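Glycerol-3-phosphate dehydrogenase [NAD(P)+] (Coxiella burnetii, PDB 3K96) probably catalyses the NAD(P)H-dependent reduction of dihydroxyacetone phosphate to sn-glycerol 3-phosphate, a precursor for phospholipid synthesis. Local coordinates at residues Gln303-Glu306 and Gly307-Asn310; Ile105-Pro108 and Ser109-His113; Leu219-Ala222 and Thr223-Asp227; His332-His336 and Glu337-Pro341. All blocks are in the same frame, centred on the assembly; numbering follows the deposited sequence. Where two conformers were deposited one is given.

Contact 1 (Gln303-Glu306 and Gly307-Asn310)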
loop_
_atom_site.group_PDB
_atom_site.type_symbol
_atom_site.label_atom_id
_atom_site.label_comp_id
_atom_site.label_asym_id
_atom_site.label_seq_id
_atom_site.Cartn_x
_atom_site.Cartn_y
_atom_site.Cartn_z
ATOM N N GLN A 303 22.925 -13.781 -4.308
ATOM C CA GLN A 303 22.795 -13.029 -5.563
ATOM C C GLN A 303 22.647 -11.523 -5.336
ATOM O O GLN A 303 22.013 -11.072 -4.387
ATOM C CB GLN A 303 21.645 -13.563 -6.419
ATOM C CG GLN A 303 20.258 -13.269 -5.904
ATOM C CD GLN A 303 19.164 -13.753 -6.866
ATOM O OE1 GLN A 303 17.987 -13.386 -6.737
ATOM N NE2 GLN A 303 19.553 -14.566 -7.838
ATOM N N ALA A 304 23.277 -10.768 -6.227
ATOM C CA ALA A 304 23.275 -9.312 -6.219
ATOM C C ALA A 304 21.875 -8.745 -6.093
ATOM O O ALA A 304 20.927 -9.287 -6.672
ATOM C CB ALA A 304 23.899 -8.805 -7.514
ATOM N N ILE A 305 21.738 -7.673 -5.322
ATOM C CA ILE A 305 20.453 -6.994 -5.221
ATOM C C ILE A 305 20.611 -5.623 -5.864
ATOM O O ILE A 305 21.717 -5.154 -6.074
ATOM C CB ILE A 305 19.880 -6.889 -3.781
ATOM C CG1 ILE A 305 20.758 -6.030 -2.877
ATOM C CG2 ILE A 305 19.656 -8.273 -3.182
ATOM C CD1 ILE A 305 20.091 -5.780 -1.510
ATOM N N GLU A 306 19.506 -4.986 -6.192
ATOM C CA GLU A 306 19.587 -3.709 -6.883
ATOM C C GLU A 306 19.370 -2.500 -6.031
ATOM O O GLU A 306 19.750 -1.416 -6.425
ATOM C CB GLU A 306 18.554 -3.657 -7.990
ATOM C CG GLU A 306 18.965 -4.257 -9.275
ATOM C CD GLU A 306 17.773 -4.366 -10.184
ATOM O OE1 GLU A 306 16.871 -5.145 -9.815
ATOM O OE2 GLU A 306 17.730 -3.687 -11.239
ATOM N N GLY A 307 18.778 -2.676 -4.858
ATOM C CA GLY A 307 18.433 -1.541 -4.009
ATOM C C GLY A 307 19.549 -0.596 -3.639
ATOM O O GLY A 307 19.330 0.617 -3.574
ATOM N N LEU A 308 20.730 -1.126 -3.349
ATOM C CA LEU A 308 21.862 -0.250 -2.978
ATOM C C LEU A 308 22.264 0.601 -4.198
ATOM O O LEU A 308 22.437 1.804 -4.095
ATOM C CB LEU A 308 23.073 -1.029 -2.449
ATOM C CG LEU A 308 22.920 -1.779 -1.129
ATOM C CD1 LEU A 308 22.029 -2.983 -1.328
ATOM C CD2 LEU A 308 24.276 -2.229 -0.640
ATOM N N TYR A 309 22.399 -0.049 -5.346
ATOM C CA TYR A 309 22.703 0.649 -6.588
ATOM C C TYR A 309 21.612 1.671 -6.882
ATOM O O TYR A 309 21.922 2.818 -7.192
ATOM C CB TYR A 309 22.821 -0.358 -7.729
ATOM C CG TYR A 309 23.306 0.209 -9.025
ATOM C CD1 TYR A 309 24.664 0.463 -9.233
ATOM C CD2 TYR A 309 22.430 0.416 -10.079
ATOM C CE1 TYR A 309 25.121 0.964 -10.461
ATOM C CE2 TYR A 309 22.871 0.908 -11.301
ATOM C CZ TYR A 309 24.209 1.184 -11.489
ATOM O OH TYR A 309 24.628 1.667 -12.713
ATOM N N ASN A 310 20.343 1.276 -6.790
ATOM C CA ASN A 310 19.253 2.222 -7.012
ATOM C C ASN A 310 19.396 3.440 -6.085
ATOM O O ASN A 310 19.181 4.559 -6.510
ATOM C CB ASN A 310 17.860 1.645 -6.704
ATOM C CG ASN A 310 17.406 0.522 -7.639
ATOM O OD1 ASN A 310 16.459 -0.196 -7.288
ATOM N ND2 ASN A 310 18.043 0.362 -8.801
HETATM O O HOH W 1 22.338 -2.888 -4.892
#
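Ile305 holds CG1 between its own backbone N and carbonyl carbon (chi1 64°) and then runs straight out to CD1, which carries the end of the chain over to Leu308. There Leu308, with CG beside its backbone N (chi1 -66°), offers CD1. The two methyls meet at 3.4 Å from Ile305 CD1 to Leu308 CD1, closer than ordinary van der Waals contact. Polar bonds do the rest. Asn310 N donates to Glu306 O at 2.8 Å, with a nearly straight N-H...O angle of 172° and the donor almost on the line of the C=O bond, which marks the first turn of helix 307-320. The Asn310 side chain folds back alongside this bond and brings its CG within 3.3 Å of Glu306 O. Water 1 makes a second link across the same turn: it donates to Ile305 O at 2.6 Å and accepts from Tyr309 N at 2.9 Å, so the backbone N of Tyr309 is satisfied by solvent. Outside the turn, Gly307 N bonds to Asn281 OD1, and the carboxylate of Glu306, a predicted NADPH-binding residue, reaches Ser109 N through OE2. The backbone of Glu306 is thus held by the helix while its carboxylate is directed to the other domain, consistent with a fixed place beside the predicted cofactor site.

Contact 2 (Ile105-Pro108 and Ser109-His113)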
loop_
_atom_site.group_PDB
_atom_site.type_symbol
_atom_site.label_atom_id
_atom_site.label_comp_id
_atom_site.label_asym_id
_atom_site.label_seq_id
_atom_site.Cartn_x
_atom_site.Cartn_y
_atom_site.Cartn_z
ATOM N N ILE A 105 14.377 -6.146 -22.783
ATOM C CA ILE A 105 15.500 -6.215 -21.873
ATOM C C ILE A 105 15.032 -6.300 -20.415
ATOM O O ILE A 105 14.269 -5.462 -19.965
ATOM C CB ILE A 105 16.391 -4.956 -22.004
ATOM C CG1 ILE A 105 16.859 -4.771 -23.464
ATOM C CG2 ILE A 105 17.551 -5.040 -21.029
ATOM C CD1 ILE A 105 17.650 -3.489 -23.714
ATOM N N VAL A 106 15.545 -7.288 -19.681
ATOM C CA VAL A 106 15.164 -7.494 -18.293
ATOM C C VAL A 106 16.394 -7.851 -17.438
ATOM O O VAL A 106 16.385 -8.819 -16.704
ATOM C CB VAL A 106 14.098 -8.621 -18.157
ATOM C CG1 VAL A 106 13.468 -8.576 -16.785
ATOM C CG2 VAL A 106 12.990 -8.470 -19.212
ATOM N N VAL A 107 17.457 -7.067 -17.551
ATOM C CA VAL A 107 18.646 -7.277 -16.749
ATOM C C VAL A 107 18.623 -6.293 -15.555
ATOM O O VAL A 107 17.823 -5.361 -15.520
ATOM C CB VAL A 107 19.899 -7.085 -17.603
ATOM C CG1 VAL A 107 19.901 -8.089 -18.762
ATOM C CG2 VAL A 107 19.990 -5.669 -18.141
ATOM N N PRO A 108 19.473 -6.509 -14.560
ATOM C CA PRO A 108 19.459 -5.532 -13.484
ATOM C C PRO A 108 19.855 -4.129 -13.972
ATOM O O PRO A 108 20.556 -3.987 -14.981
ATOM C CB PRO A 108 20.508 -6.073 -12.503
ATOM C CG PRO A 108 20.537 -7.524 -12.750
ATOM C CD PRO A 108 20.356 -7.644 -14.260
ATOM N N SER A 109 19.431 -3.099 -13.247
ATOM C CA SER A 109 19.737 -1.733 -13.635
ATOM C C SER A 109 21.243 -1.460 -13.739
ATOM O O SER A 109 21.683 -0.688 -14.605
ATOM C CB SER A 109 19.055 -0.744 -12.680
ATOM O OG SER A 109 19.402 -0.999 -11.341
ATOM N N PHE A 110 22.036 -2.122 -12.902
ATOM C CA PHE A 110 23.472 -1.936 -12.935
ATOM C C PHE A 110 24.123 -2.605 -14.137
ATOM O O PHE A 110 25.297 -2.409 -14.353
ATOM C CB PHE A 110 24.155 -2.389 -11.616
ATOM C CG PHE A 110 23.797 -3.797 -11.169
ATOM C CD1 PHE A 110 24.402 -4.915 -11.752
ATOM C CD2 PHE A 110 22.886 -4.001 -10.134
ATOM C CE1 PHE A 110 24.090 -6.214 -11.313
ATOM C CE2 PHE A 110 22.575 -5.277 -9.694
ATOM C CZ PHE A 110 23.166 -6.396 -10.299
ATOM N N ALA A 111 23.380 -3.409 -14.897
ATOM C CA ALA A 111 23.934 -4.026 -16.113
ATOM C C ALA A 111 23.303 -3.469 -17.403
ATOM O O ALA A 111 23.708 -3.827 -18.512
ATOM C CB ALA A 111 23.751 -5.532 -16.063
ATOM N N PHE A 112 22.335 -2.575 -17.267
ATOM C CA PHE A 112 21.616 -2.045 -18.426
ATOM C C PHE A 112 22.558 -1.357 -19.399
ATOM O O PHE A 112 22.550 -1.661 -20.614
ATOM C CB PHE A 112 20.513 -1.088 -17.948
ATOM C CG PHE A 112 19.466 -0.795 -18.983
ATOM C CD1 PHE A 112 18.377 -1.638 -19.132
ATOM C CD2 PHE A 112 19.557 0.335 -19.789
ATOM C CE1 PHE A 112 17.391 -1.379 -20.061
ATOM C CE2 PHE A 112 18.582 0.599 -20.727
ATOM C CZ PHE A 112 17.485 -0.261 -20.862
ATOM N N HIS A 113 23.362 -0.428 -18.890
ATOM C CA HIS A 113 24.330 0.270 -19.734
ATOM C C HIS A 113 25.170 -0.712 -20.567
ATOM O O HIS A 113 25.279 -0.573 -21.786
ATOM C CB HIS A 113 25.255 1.127 -18.883
ATOM C CG HIS A 113 26.359 1.774 -19.658
ATOM N ND1 HIS A 113 27.619 1.225 -19.758
ATOM C CD2 HIS A 113 26.389 2.920 -20.379
ATOM C CE1 HIS A 113 28.382 2.010 -20.501
ATOM N NE2 HIS A 113 27.657 3.042 -20.894
#
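Pro108 presses its CB into the flat face of the Phe110 ring. The carbon lies 3.6 Å from the Phe110 ring centroid, and its direction is 17° off the ring normal, which defines a CH-pi contact over the face, somewhat toward the rim. Phe110 can lie back over the proline because its CG sits between its backbone N and carbonyl carbon (chi1 52°). Pro108 CG adds a second bump, 3.8 Å from Phe110 CZ. Further in, the methyl Val107 CG2 settles against the turn, 4.3 Å from Ala111 CB and nearer, at 4.0 Å, to Phe112 N. At the strand end, Ile105 CG2 comes within 3.8 Å of Phe112 CE1; the two side chains cross at about a right angle, and the methyl reaches the ring obliquely. One backbone bond ties the bend: Ala111 N donates to Pro108 O at 2.9 Å, from a position well above the carbonyl plane. Phe112 also packs on Leu143 and Val147 of helix 143-151, and Val107 O is hydrogen-bonded to Thr133 OG1. Strand 102-105, this turn, helix 109-119 and the neighbouring parallel strand 128-131 form a beta-alpha-beta crossover of the Rossmann type, as expected of an NAD(P)-binding domain.

Contact 3 (Leu219-Ala222 and Thr223-Asp227); sequences LAIA and TGISD
Thr223 meets Leu219 twice at one atom. Its backbone N donates to Leu219 O at 2.8 Å with an N-H...O angle of 173°, and its hydroxyl OG1 donates to the same Leu219 O at 3.0 Å. The hydroxyl can do so because OG1 stands between the backbone N and carbonyl carbon of its own residue (chi1 57°), bent back toward the preceding turn; this buried hydroxyl is thereby satisfied within the helix. Gly224 N follows with a more bent bond to Ala220 O, 2.9 Å long at 142°. Ile225 N bonds to Ile221 O at 2.9 Å, and its CG1 branch turns back so that CD1 lies 4.0 Å from Ile221 CG2, the two side chains crossing at a slant. Both isoleucines face neighbouring helices: Ile221 touches Phe284 and Val331, Ile225 touches Leu288 and Ile334. Ser226 N reaches Ala222 O at 3.2 Å. Asp227 closes the segment; its OD2 forms salt bridges with Arg236 and Arg282. The bonds from each N to the carbonyl four residues back are those of an alpha-helix, and contacts with four other helices are consistent with a core helix of the all-helical C-terminal domain; the same helix 206-228 carries Lys216, the predicted proton acceptor.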
loop_
_atom_site.group_PDB
_atom_site.type_symbol
_atom_site.label_atom_id
_atom_site.label_comp_id
_atom_site.label_asym_id
_atom_site.label_seq_id
_atom_site.Cartn_x
_atom_site.Cartn_y
_atom_site.Cartn_z
ATOM N N LEU A 219 12.702 2.279 -1.125
ATOM C CA LEU A 219 11.668 2.319 -0.076
ATOM C C LEU A 219 11.504 0.939 0.571
ATOM O O LEU A 219 11.226 0.841 1.767
ATOM C CB LEU A 219 10.353 2.866 -0.621
ATOM C CG LEU A 219 10.518 4.267 -1.241
ATOM C CD1 LEU A 219 9.199 4.815 -1.811
ATOM C CD2 LEU A 219 11.105 5.247 -0.237
ATOM N N ALA A 220 11.710 -0.118 -0.211
ATOM C CA ALA A 220 11.648 -1.480 0.306
ATOM C C ALA A 220 12.750 -1.692 1.340
ATOM O O ALA A 220 12.543 -2.352 2.344
ATOM C CB ALA A 220 11.779 -2.494 -0.844
ATOM N N ILE A 221 13.929 -1.123 1.091
ATOM C CA ILE A 221 15.012 -1.235 2.051
ATOM C C ILE A 221 14.624 -0.469 3.312
ATOM O O ILE A 221 14.759 -1.001 4.413
ATOM C CB ILE A 221 16.336 -0.728 1.512
ATOM C CG1 ILE A 221 16.824 -1.619 0.352
ATOM C CG2 ILE A 221 17.396 -0.711 2.622
ATOM C CD1 ILE A 221 18.153 -1.112 -0.253
ATOM N N ALA A 222 14.105 0.745 3.145
ATOM C CA ALA A 222 13.694 1.575 4.280
ATOM C C ALA A 222 12.639 0.882 5.135
ATOM O O ALA A 222 12.775 0.801 6.353
ATOM C CB ALA A 222 13.173 2.932 3.795
ATOM N N THR A 223 11.578 0.389 4.515
ATOM C CA THR A 223 10.545 -0.279 5.266
ATOM C C THR A 223 11.061 -1.603 5.840
ATOM O O THR A 223 10.605 -2.049 6.895
ATOM C CB THR A 223 9.304 -0.494 4.432
ATOM O OG1 THR A 223 9.648 -1.238 3.261
ATOM C CG2 THR A 223 8.705 0.856 4.024
ATOM N N GLY A 224 12.003 -2.240 5.149
ATOM C CA GLY A 224 12.592 -3.461 5.661
ATOM C C GLY A 224 13.329 -3.179 6.968
ATOM O O GLY A 224 13.250 -3.965 7.934
ATOM N N ILE A 225 14.054 -2.059 7.001
ATOM C CA ILE A 225 14.811 -1.666 8.178
ATOM C C ILE A 225 13.877 -1.458 9.377
ATOM O O ILE A 225 14.156 -1.940 10.462
ATOM C CB ILE A 225 15.647 -0.392 7.922
ATOM C CG1 ILE A 225 16.764 -0.697 6.909
ATOM C CG2 ILE A 225 16.269 0.103 9.219
ATOM C CD1 ILE A 225 17.516 0.504 6.430
ATOM N N SER A 226 12.774 -0.745 9.165
ATOM C CA SER A 226 11.768 -0.513 10.207
ATOM C C SER A 226 11.239 -1.854 10.737
ATOM O O SER A 226 11.122 -2.053 11.953
ATOM C CB SER A 226 10.630 0.338 9.647
ATOM O OG SER A 226 9.653 0.648 10.634
ATOM N N ASP A 227 10.946 -2.791 9.840
ATOM C CA ASP A 227 10.467 -4.095 10.264
ATOM C C ASP A 227 11.548 -4.867 11.032
ATOM O O ASP A 227 11.251 -5.568 11.999
ATOM C CB ASP A 227 9.973 -4.916 9.087
ATOM C CG ASP A 227 8.631 -4.428 8.537
ATOM O OD1 ASP A 227 7.964 -3.577 9.180
ATOM O OD2 ASP A 227 8.243 -4.925 7.453
#

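Contact 4 (His332-His336 and Glu337-Pro341)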
loop_
_atom_site.group_PDB
_atom_site.type_symbol
_atom_site.label_atom_id
_atom_site.label_comp_id
_atom_site.label_asym_id
_atom_site.label_seq_id
_atom_site.Cartn_x
_atom_site.Cartn_y
_atom_site.Cartn_z
ATOM N N HIS A 332 20.760 6.199 2.071
ATOM C CA HIS A 332 22.122 6.457 1.611
ATOM C C HIS A 332 23.079 6.659 2.801
ATOM O O HIS A 332 24.212 6.171 2.773
ATOM C CB HIS A 332 22.158 7.692 0.684
ATOM C CG HIS A 332 23.425 7.815 -0.104
ATOM N ND1 HIS A 332 24.508 8.550 0.331
ATOM C CD2 HIS A 332 23.790 7.263 -1.290
ATOM C CE1 HIS A 332 25.478 8.463 -0.568
ATOM N NE2 HIS A 332 25.076 7.674 -1.552
ATOM N N ARG A 333 22.622 7.391 3.829
ATOM C CA ARG A 333 23.429 7.642 5.025
ATOM C C ARG A 333 23.699 6.338 5.775
ATOM O O ARG A 333 24.793 6.114 6.286
ATOM C CB ARG A 333 22.730 8.635 5.970
ATOM C CG ARG A 333 22.467 10.031 5.413
ATOM C CD ARG A 333 21.698 10.900 6.448
ATOM N NE ARG A 333 22.531 11.220 7.598
ATOM C CZ ARG A 333 22.090 11.658 8.779
ATOM N NH1 ARG A 333 20.781 11.797 9.049
ATOM N NH2 ARG A 333 22.980 11.905 9.717
ATOM N N ILE A 334 22.696 5.472 5.832
ATOM C CA ILE A 334 22.838 4.201 6.505
ATOM C C ILE A 334 23.904 3.369 5.803
ATOM O O ILE A 334 24.734 2.721 6.439
ATOM C CB ILE A 334 21.486 3.467 6.550
ATOM C CG1 ILE A 334 20.568 4.171 7.549
ATOM C CG2 ILE A 334 21.659 2.017 6.966
ATOM C CD1 ILE A 334 19.142 3.668 7.553
ATOM N N LEU A 335 23.905 3.413 4.477
ATOM C CA LEU A 335 24.853 2.622 3.691
ATOM C C LEU A 335 26.267 3.177 3.651
ATOM O O LEU A 335 27.242 2.424 3.721
ATOM C CB LEU A 335 24.371 2.538 2.224
ATOM C CG LEU A 335 23.052 1.842 1.893
ATOM C CD1 LEU A 335 22.775 1.846 0.377
ATOM C CD2 LEU A 335 23.070 0.422 2.401
ATOM N N HIS A 336 26.387 4.495 3.532
ATOM C CA HIS A 336 27.694 5.107 3.329
ATOM C C HIS A 336 28.229 5.995 4.450
ATOM O O HIS A 336 29.396 6.339 4.428
ATOM C CB HIS A 336 27.668 5.912 2.017
ATOM C CG HIS A 336 27.200 5.122 0.833
ATOM N ND1 HIS A 336 27.968 4.145 0.241
ATOM C CD2 HIS A 336 26.045 5.174 0.119
ATOM C CE1 HIS A 336 27.303 3.615 -0.775
ATOM N NE2 HIS A 336 26.130 4.218 -0.866
ATOM N N GLU A 337 27.417 6.338 5.444
ATOM C CA GLU A 337 27.895 7.228 6.522
ATOM C C GLU A 337 27.786 6.588 7.894
ATOM O O GLU A 337 27.827 7.273 8.911
ATOM C CB GLU A 337 27.137 8.545 6.492
ATOM C CG GLU A 337 27.283 9.265 5.156
ATOM C CD GLU A 337 26.573 10.595 5.125
ATOM O OE1 GLU A 337 26.138 11.102 6.193
ATOM O OE2 GLU A 337 26.446 11.134 4.018
ATOM N N ASP A 338 27.620 5.274 7.901
ATOM C CA ASP A 338 27.550 4.481 9.121
ATOM C C ASP A 338 26.405 4.906 10.061
ATOM O O ASP A 338 26.475 4.656 11.255
ATOM C CB ASP A 338 28.896 4.573 9.850
ATOM C CG ASP A 338 29.092 3.479 10.872
ATOM O OD1 ASP A 338 28.689 2.322 10.607
ATOM O OD2 ASP A 338 29.690 3.782 11.941
ATOM N N LEU A 339 25.356 5.536 9.519
ATOM C CA LEU A 339 24.220 5.945 10.333
ATOM C C LEU A 339 23.516 4.749 10.975
ATOM O O LEU A 339 23.161 3.781 10.294
ATOM C CB LEU A 339 23.217 6.725 9.496
ATOM C CG LEU A 339 22.004 7.299 10.234
ATOM C CD1 LEU A 339 22.449 8.273 11.333
ATOM C CD2 LEU A 339 21.026 7.990 9.257
ATOM N N ASP A 340 23.356 4.809 12.295
ATOM C CA ASP A 340 22.659 3.776 13.058
ATOM C C ASP A 340 21.217 3.669 12.575
ATOM O O ASP A 340 20.511 4.674 12.508
ATOM C CB ASP A 340 22.621 4.140 14.537
ATOM C CG ASP A 340 21.766 3.203 15.321
ATOM O OD1 ASP A 340 22.041 1.983 15.270
ATOM O OD2 ASP A 340 20.822 3.674 15.986
ATOM N N PRO A 341 20.774 2.453 12.227
ATOM C CA PRO A 341 19.416 2.232 11.707
ATOM C C PRO A 341 18.288 2.721 12.603
ATOM O O PRO A 341 17.367 3.370 12.112
ATOM C CB PRO A 341 19.361 0.707 11.545
ATOM C CG PRO A 341 20.751 0.360 11.199
ATOM C CD PRO A 341 21.617 1.258 12.030
HETATM O O HOH W 2 24.883 10.386 8.471
HETATM O O HOH W 3 24.565 2.042 9.050
HETATM O O HOH W 4 28.707 3.513 6.183
#
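Leu339 turns back onto Arg333 and Ile334, and this is the tight part. With CG anti to its backbone N (chi1 -176°), Leu339 sends CD2 to 3.8 Å from Arg333 CB, while its CB lies 4.2 Å from Ile334 CG1. Polar support comes from one carbonyl: Glu337 N donates to Arg333 O at 2.8 Å, and Leu339 N, six residues on, adds a weak bond to the same Arg333 O at 3.3 Å. Between them Asp338, just past helix 326-336, takes left-handed backbone angles (phi 59°), which lets the chain reverse. Asp340 then occupies the N-cap of helix 341-349 and bonds Gln343 N through OD2, making this a short link between two helices of the C-terminal domain. Pro341 leans on Ile225 of helix 206-228. Toward solvent the fit is slacker. Arg333 has two conformers, so the contacts of its outer end are less certain. In one, Leu339 CD2 lies over a guanidinium face, and Glu337 OE1, at the guanidinium edge, makes a long salt bridge of 3.9 Å to Arg333 NE, the guanidinium and carboxylate planes 63° apart. There water 2 spans Arg333 NE and Glu337 OE1, while NH1 turns to Gln330 and Glu347. Water 4 similarly connects Leu335 O with Asp338 N, 2.7 Å from the latter atom.

Overall arrangement
From the N terminus the order is contact 2, contact 3, contact 1, contact 4. They follow in series, none nesting or crossing, since each joins consecutive residues. Contact 2 closes the turn from strand 102-105 into helix 109-119 in the cofactor-binding domain; contact 3 lies within helix 206-228; contact 1 closes the entry to helix 307-320; contact 4 closes the turn between helices 326-336 and 341-349. Contacts 1 and 2, centres 11 Å apart, bridge the cofactor-binding and C-terminal domains. Contact 1 also touches contact 3 through Gly307 and Ile221, and contact 4 through Leu308 and Leu335. Contacts 3 and 4 meet through Ile225, whereas contact 2 reaches neither.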